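Side-chain contacts in yncA (Salmonella typhimurium, PDB 3DR6), which is a putative acetyltransferase of the GNAT family that probably transfers an acetyl group from acetyl-CoA to an acceptor substrate: residues Lys102-Leu107 with Leu137-Thr142; Met119-Glu124 with Arg132-Leu137. All coordinates share one frame; numbering follows the deposited sequence. Where two conformers were deposited one is given.

In the fold
Contacts 1 and 2 lie next to each other, their centres about 6 Å apart, and share L137, where helix 128-135 gives way to the turn before strand 140-151. Contact 2 is nested within the chain loop that contact 1 closes. L104 of contact 1 touches H134 of contact 2, CD2 to NE2 at 3.5 Å, and its CD1 reaches SE of the selenomethionine M119 at 3.8 Å. CE2 of F139 comes within 3.4 Å of O of M119. At the strand side of contact 2, a glycerol, probably from the crystallisation liquor, lies about 6 Å from the I123 side chain. The loop into helix 99-113 is, as in GNAT relatives, probably the one holding the pyrophosphate of acetyl-CoA.

Contact 1 (Lys102-Leu107 with Leu137-Thr142); sequences KLLSRL and LGFTVT
The turn that ends helix 128-135 packs on helix 99-113 through L137 and F139, which meet L104 and S105 there. The main apolar touch joins CD2 of L104 to CD1 of L137 at 3.6 Å, the two side chains crossing at a slant. L104 has its CG anti to the backbone N (chi1 -177°), and this carries the two methyl groups off the helix surface toward the turn. The same CD2 methyl also reaches CE1 of F139 at 4.1 Å, approaching the ring obliquely. L137 uses its two branches differently: CD1 fits against L104, whereas CD2 lies against S105 at the more accessible margin, a loose contact whose detail is doubtful because the serine side chain has two conformers. F139 is buried more deeply, its ring resting also on M161 and L163 of strand 154-164, and L104 continues the packing onto H86 of strand 83-90. The turn itself holds L137 and F139 at the helix end. G138, with a positive phi of 93°, is the C-prime residue: F139 N bonds to H134 O, and G138 N bonds to H135 O. With the sequence LGF at the helix end, this is a Schellman motif leading from the last helix of the GNAT core into strand 140-151.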
loop_
_atom_site.group_PDB
_atom_site.type_symbol
_atom_site.label_atom_id
_atom_site.label_comp_id
_atom_site.label_asym_id
_atom_site.label_seq_id
_atom_site.Cartn_x
_atom_site.Cartn_y
_atom_site.Cartn_z
ATOM N N LYS C 102 0.092 -8.219 23.415
ATOM C CA LYS C 102 -0.847 -9.334 23.599
ATOM C C LYS C 102 -1.899 -9.400 22.481
ATOM O O LYS C 102 -2.204 -10.488 21.975
ATOM C CB LYS C 102 -1.510 -9.249 24.971
ATOM C CG LYS C 102 -0.520 -9.548 26.128
ATOM C CD LYS C 102 -1.172 -9.407 27.498
ATOM C CE LYS C 102 -0.179 -9.794 28.587
ATOM N NZ LYS C 102 -0.676 -9.467 29.971
ATOM N N LEU C 103 -2.457 -8.236 22.124
ATOM C CA LEU C 103 -3.362 -8.117 20.982
ATOM C C LEU C 103 -2.694 -8.585 19.690
ATOM O O LEU C 103 -3.265 -9.365 18.927
ATOM C CB LEU C 103 -3.840 -6.662 20.813
ATOM C CG LEU C 103 -4.971 -6.334 21.799
ATOM C CD1 LEU C 103 -5.213 -4.824 21.859
ATOM C CD2 LEU C 103 -6.250 -7.120 21.402
ATOM N N LEU C 104 -1.485 -8.095 19.463
ATOM C CA LEU C 104 -0.761 -8.416 18.233
ATOM C C LEU C 104 -0.452 -9.919 18.140
ATOM O O LEU C 104 -0.588 -10.509 17.071
ATOM C CB LEU C 104 0.495 -7.544 18.068
ATOM C CG LEU C 104 1.273 -7.770 16.763
ATOM C CD1 LEU C 104 0.379 -7.679 15.509
ATOM C CD2 LEU C 104 2.446 -6.771 16.670
ATOM N N SER C 105 -0.071 -10.520 19.269
ATOM C CA SER C 105 0.214 -11.962 19.311
ATOM C C SER C 105 -1.019 -12.765 18.898
ATOM O O SER C 105 -0.946 -13.632 18.027
ATOM C CB SER C 105 0.709 -12.396 20.698
ATOM O OG SER C 105 1.238 -13.711 20.657
ATOM N N ARG C 106 -2.161 -12.443 19.501
ATOM C CA ARG C 106 -3.425 -13.102 19.153
ATOM C C ARG C 106 -3.773 -12.901 17.660
ATOM O O ARG C 106 -4.175 -13.855 16.965
ATOM C CB ARG C 106 -4.556 -12.617 20.052
ATOM C CG ARG C 106 -5.949 -13.168 19.688
ATOM C CD ARG C 106 -6.050 -14.711 19.778
ATOM N NE ARG C 106 -7.331 -15.172 19.229
ATOM C CZ ARG C 106 -8.494 -15.149 19.893
ATOM N NH1 ARG C 106 -8.567 -14.700 21.147
ATOM N NH2 ARG C 106 -9.600 -15.578 19.300
ATOM N N LEU C 107 -3.579 -11.674 17.171
ATOM C CA LEU C 107 -3.821 -11.335 15.762
ATOM C C LEU C 107 -3.034 -12.228 14.795
ATOM O O LEU C 107 -3.566 -12.713 13.791
ATOM C CB LEU C 107 -3.469 -9.862 15.515
ATOM C CG LEU C 107 -4.122 -9.210 14.311
ATOM C CD1 LEU C 107 -5.675 -9.166 14.492
ATOM C CD2 LEU C 107 -3.513 -7.821 14.079
ATOM N N LEU C 137 8.415 -9.863 18.707
ATOM C CA LEU C 137 7.527 -10.855 18.111
ATOM C C LEU C 137 8.082 -11.417 16.799
ATOM O O LEU C 137 7.372 -12.127 16.051
ATOM C CB LEU C 137 6.123 -10.265 17.900
ATOM C CG LEU C 137 5.134 -10.248 19.076
ATOM C CD1 LEU C 137 4.019 -9.220 18.845
ATOM C CD2 LEU C 137 4.536 -11.631 19.337
ATOM N N GLY C 138 9.340 -11.108 16.511
ATOM C CA GLY C 138 10.001 -11.729 15.384
ATOM C C GLY C 138 9.901 -10.931 14.098
ATOM O O GLY C 138 10.398 -11.390 13.062
ATOM N N PHE C 139 9.299 -9.736 14.170
ATOM C CA PHE C 139 9.245 -8.834 12.995
ATOM C C PHE C 139 10.641 -8.299 12.672
ATOM O O PHE C 139 11.462 -8.093 13.583
ATOM C CB PHE C 139 8.298 -7.642 13.248
ATOM C CG PHE C 139 6.837 -7.980 13.140
ATOM C CD1 PHE C 139 6.175 -8.662 14.196
ATOM C CD2 PHE C 139 6.085 -7.575 12.023
ATOM C CE1 PHE C 139 4.796 -8.976 14.084
ATOM C CE2 PHE C 139 4.718 -7.881 11.919
ATOM C CZ PHE C 139 4.076 -8.571 12.940
ATOM N N THR C 140 10.891 -8.036 11.387
ATOM C CA THR C 140 12.116 -7.346 10.992
ATOM C C THR C 140 11.790 -6.101 10.140
ATOM O O THR C 140 10.756 -6.052 9.430
ATOM C CB THR C 140 13.055 -8.281 10.214
ATOM O OG1 THR C 140 12.354 -8.810 9.092
ATOM C CG2 THR C 140 13.515 -9.448 11.081
ATOM N N VAL C 141 12.669 -5.106 10.219
ATOM C CA VAL C 141 12.516 -3.869 9.438
ATOM C C VAL C 141 12.872 -4.146 7.987
ATOM O O VAL C 141 13.965 -4.622 7.685
ATOM C CB VAL C 141 13.417 -2.705 9.961
ATOM C CG1 VAL C 141 13.243 -1.479 9.076
ATOM C CG2 VAL C 141 13.062 -2.354 11.395
ATOM N N THR C 142 11.911 -3.905 7.102
ATOM C CA THR C 142 12.127 -4.102 5.665
ATOM C C THR C 142 11.873 -2.858 4.817
ATOM O O THR C 142 12.064 -2.907 3.596
ATOM C CB THR C 142 11.320 -5.278 5.107
ATOM O OG1 THR C 142 9.932 -5.103 5.416
ATOM C CG2 THR C 142 11.849 -6.645 5.654
#

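Contact 2 (Met119-Glu124 with Arg132-Leu137); sequences MVAGIE and RLHHSL
Segment 119-124 of strand 118-124 runs past the last turn of helix 128-135, and the backbones come nearest at A121 and H134, whose CA atoms are 8.2 Å apart. H134 bridges the gap, its imidazole buried between strand and helix. CD1 of I123 sits over one face of the ring in a CH-pi contact, 3.8 Å from the centroid, displaced toward the ND1 side of the rim. The chain of I123 is extended to its end (chi2 168°), which brings this terminal methyl, rather than the CG2 branch, onto the imidazole. CD2 of L133 covers the other face, 4.0 Å above the ring plane and likewise off centre, so that aliphatic groups from strand and helix sandwich the histidine. A121 meets the far end of the ring obliquely, and its CB lies 3.3 Å from NE2 of H134, a close approach of the methyl to the ring nitrogen. The two elements form the beta-alpha unit of the GNAT fold in which strand 118-124, parallel to strand 83-90, is followed by the short helix 128-135. Both ring nitrogens of the buried H134 have polar partners: ND1 bonds to O of S130, one turn earlier in the helix, and NE2 to NE2 of H86 on strand 83-90. These two bonds, at separate corners of the ring, fix its rotation, and the F139 ring packs edge-to-face with it. Near the helix end, S136 OG donates to O of L133 at 2.7 Å, tilted 23° from the carbonyl plane. Beyond A121 along the strand, O of G122 makes a weak hydrogen bond to a bound glycerol.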
loop_
_atom_site.group_PDB
_atom_site.type_symbol
_atom_site.label_atom_id
_atom_site.label_comp_id
_atom_site.label_asym_id
_atom_site.label_seq_id
_atom_site.Cartn_x
_atom_site.Cartn_y
_atom_site.Cartn_z
HETATM N N MSE C 119 2.678 -10.807 7.680
HETATM C CA MSE C 119 1.967 -9.634 8.296
HETATM C C MSE C 119 2.936 -8.469 8.272
HETATM O O MSE C 119 4.108 -8.595 8.632
HETATM C CB MSE C 119 1.389 -9.817 9.740
HETATM C CG MSE C 119 0.195 -8.684 10.299
HETATM SE SE MSE C 119 0.138 -9.257 12.112
HETATM C CE MSE C 119 0.382 -11.274 11.772
ATOM N N VAL C 120 2.418 -7.350 7.821
ATOM C CA VAL C 120 3.179 -6.121 7.734
ATOM C C VAL C 120 2.691 -5.150 8.808
ATOM O O VAL C 120 1.475 -5.025 9.021
ATOM C CB VAL C 120 2.966 -5.489 6.351
ATOM C CG1 VAL C 120 3.665 -4.102 6.266
ATOM C CG2 VAL C 120 3.504 -6.392 5.268
ATOM N N ALA C 121 3.629 -4.445 9.439
ATOM C CA ALA C 121 3.315 -3.340 10.307
ATOM C C ALA C 121 3.832 -2.051 9.665
ATOM O O ALA C 121 4.956 -2.014 9.178
ATOM C CB ALA C 121 3.982 -3.560 11.685
ATOM N N GLY C 122 3.001 -1.013 9.646
ATOM C CA GLY C 122 3.410 0.327 9.196
ATOM C C GLY C 122 3.560 1.159 10.461
ATOM O O GLY C 122 2.604 1.307 11.238
ATOM N N ILE C 123 4.770 1.655 10.700
ATOM C CA ILE C 123 5.123 2.280 11.967
ATOM C C ILE C 123 5.812 3.613 11.660
ATOM O O ILE C 123 6.681 3.681 10.778
ATOM C CB ILE C 123 6.097 1.350 12.794
ATOM C CG1 ILE C 123 5.515 -0.050 13.017
ATOM C CG2 ILE C 123 6.464 2.004 14.130
ATOM C CD1 ILE C 123 6.564 -1.060 13.547
ATOM N N GLU C 124 5.406 4.695 12.342
ATOM C CA GLU C 124 6.161 5.953 12.198
ATOM C C GLU C 124 7.606 5.684 12.624
ATOM O O GLU C 124 7.830 5.085 13.663
ATOM C CB GLU C 124 5.573 7.069 13.041
ATOM C CG GLU C 124 6.135 8.421 12.588
ATOM C CD GLU C 124 6.072 9.477 13.631
ATOM O OE1 GLU C 124 5.589 9.197 14.755
ATOM O OE2 GLU C 124 6.500 10.615 13.309
ATOM N N ARG C 132 10.567 -1.866 18.957
ATOM C CA ARG C 132 10.995 -2.864 19.960
ATOM C C ARG C 132 9.952 -3.963 20.172
ATOM O O ARG C 132 10.294 -5.159 20.227
ATOM C CB ARG C 132 11.307 -2.129 21.279
ATOM C CG ARG C 132 11.822 -2.972 22.441
ATOM C CD ARG C 132 12.173 -2.049 23.658
ATOM N NE ARG C 132 12.586 -0.703 23.223
ATOM C CZ ARG C 132 11.979 0.447 23.546
ATOM N NH1 ARG C 132 12.435 1.600 23.058
ATOM N NH2 ARG C 132 10.930 0.460 24.367
ATOM N N LEU C 133 8.690 -3.555 20.284
ATOM C CA LEU C 133 7.586 -4.469 20.505
ATOM C C LEU C 133 7.518 -5.434 19.325
ATOM O O LEU C 133 7.378 -6.631 19.490
ATOM C CB LEU C 133 6.276 -3.686 20.637
ATOM C CG LEU C 133 4.956 -4.444 20.854
ATOM C CD1 LEU C 133 3.921 -3.559 21.533
ATOM C CD2 LEU C 133 4.397 -5.027 19.551
ATOM N N HIS C 134 7.612 -4.897 18.117
ATOM C CA HIS C 134 7.579 -5.758 16.942
ATOM C C HIS C 134 8.777 -6.711 16.821
ATOM O O HIS C 134 8.592 -7.878 16.469
ATOM C CB HIS C 134 7.398 -4.889 15.679
ATOM C CG HIS C 134 5.994 -4.398 15.502
ATOM N ND1 HIS C 134 5.516 -3.255 16.111
ATOM C CD2 HIS C 134 4.971 -4.886 14.765
ATOM C CE1 HIS C 134 4.248 -3.081 15.782
ATOM N NE2 HIS C 134 3.901 -4.045 14.949
ATOM N N HIS C 135 9.990 -6.226 17.092
ATOM C CA HIS C 135 11.176 -7.098 17.114
ATOM C C HIS C 135 10.979 -8.275 18.074
ATOM O O HIS C 135 11.406 -9.410 17.782
ATOM C CB HIS C 135 12.421 -6.324 17.557
ATOM C CG HIS C 135 13.090 -5.548 16.463
ATOM N ND1 HIS C 135 13.344 -6.072 15.210
ATOM C CD2 HIS C 135 13.601 -4.291 16.457
ATOM C CE1 HIS C 135 13.953 -5.158 14.471
ATOM N NE2 HIS C 135 14.138 -4.076 15.210
ATOM N N SER C 136 10.321 -8.004 19.204
ATOM C CA SER C 136 10.110 -9.017 20.241
ATOM C C SER C 136 9.137 -10.111 19.805
ATOM O O SER C 136 9.037 -11.158 20.476
ATOM C CB SER C 136 9.622 -8.389 21.564
ATOM O OG SER C 136 8.221 -8.173 21.574
ATOM N N LEU C 137 8.415 -9.863 18.707
ATOM C CA LEU C 137 7.527 -10.855 18.111
ATOM C C LEU C 137 8.082 -11.417 16.799
ATOM O O LEU C 137 7.372 -12.127 16.051
ATOM C CB LEU C 137 6.123 -10.265 17.900
ATOM C CG LEU C 137 5.134 -10.248 19.076
ATOM C CD1 LEU C 137 4.019 -9.220 18.845
ATOM C CD2 LEU C 137 4.536 -11.631 19.337
#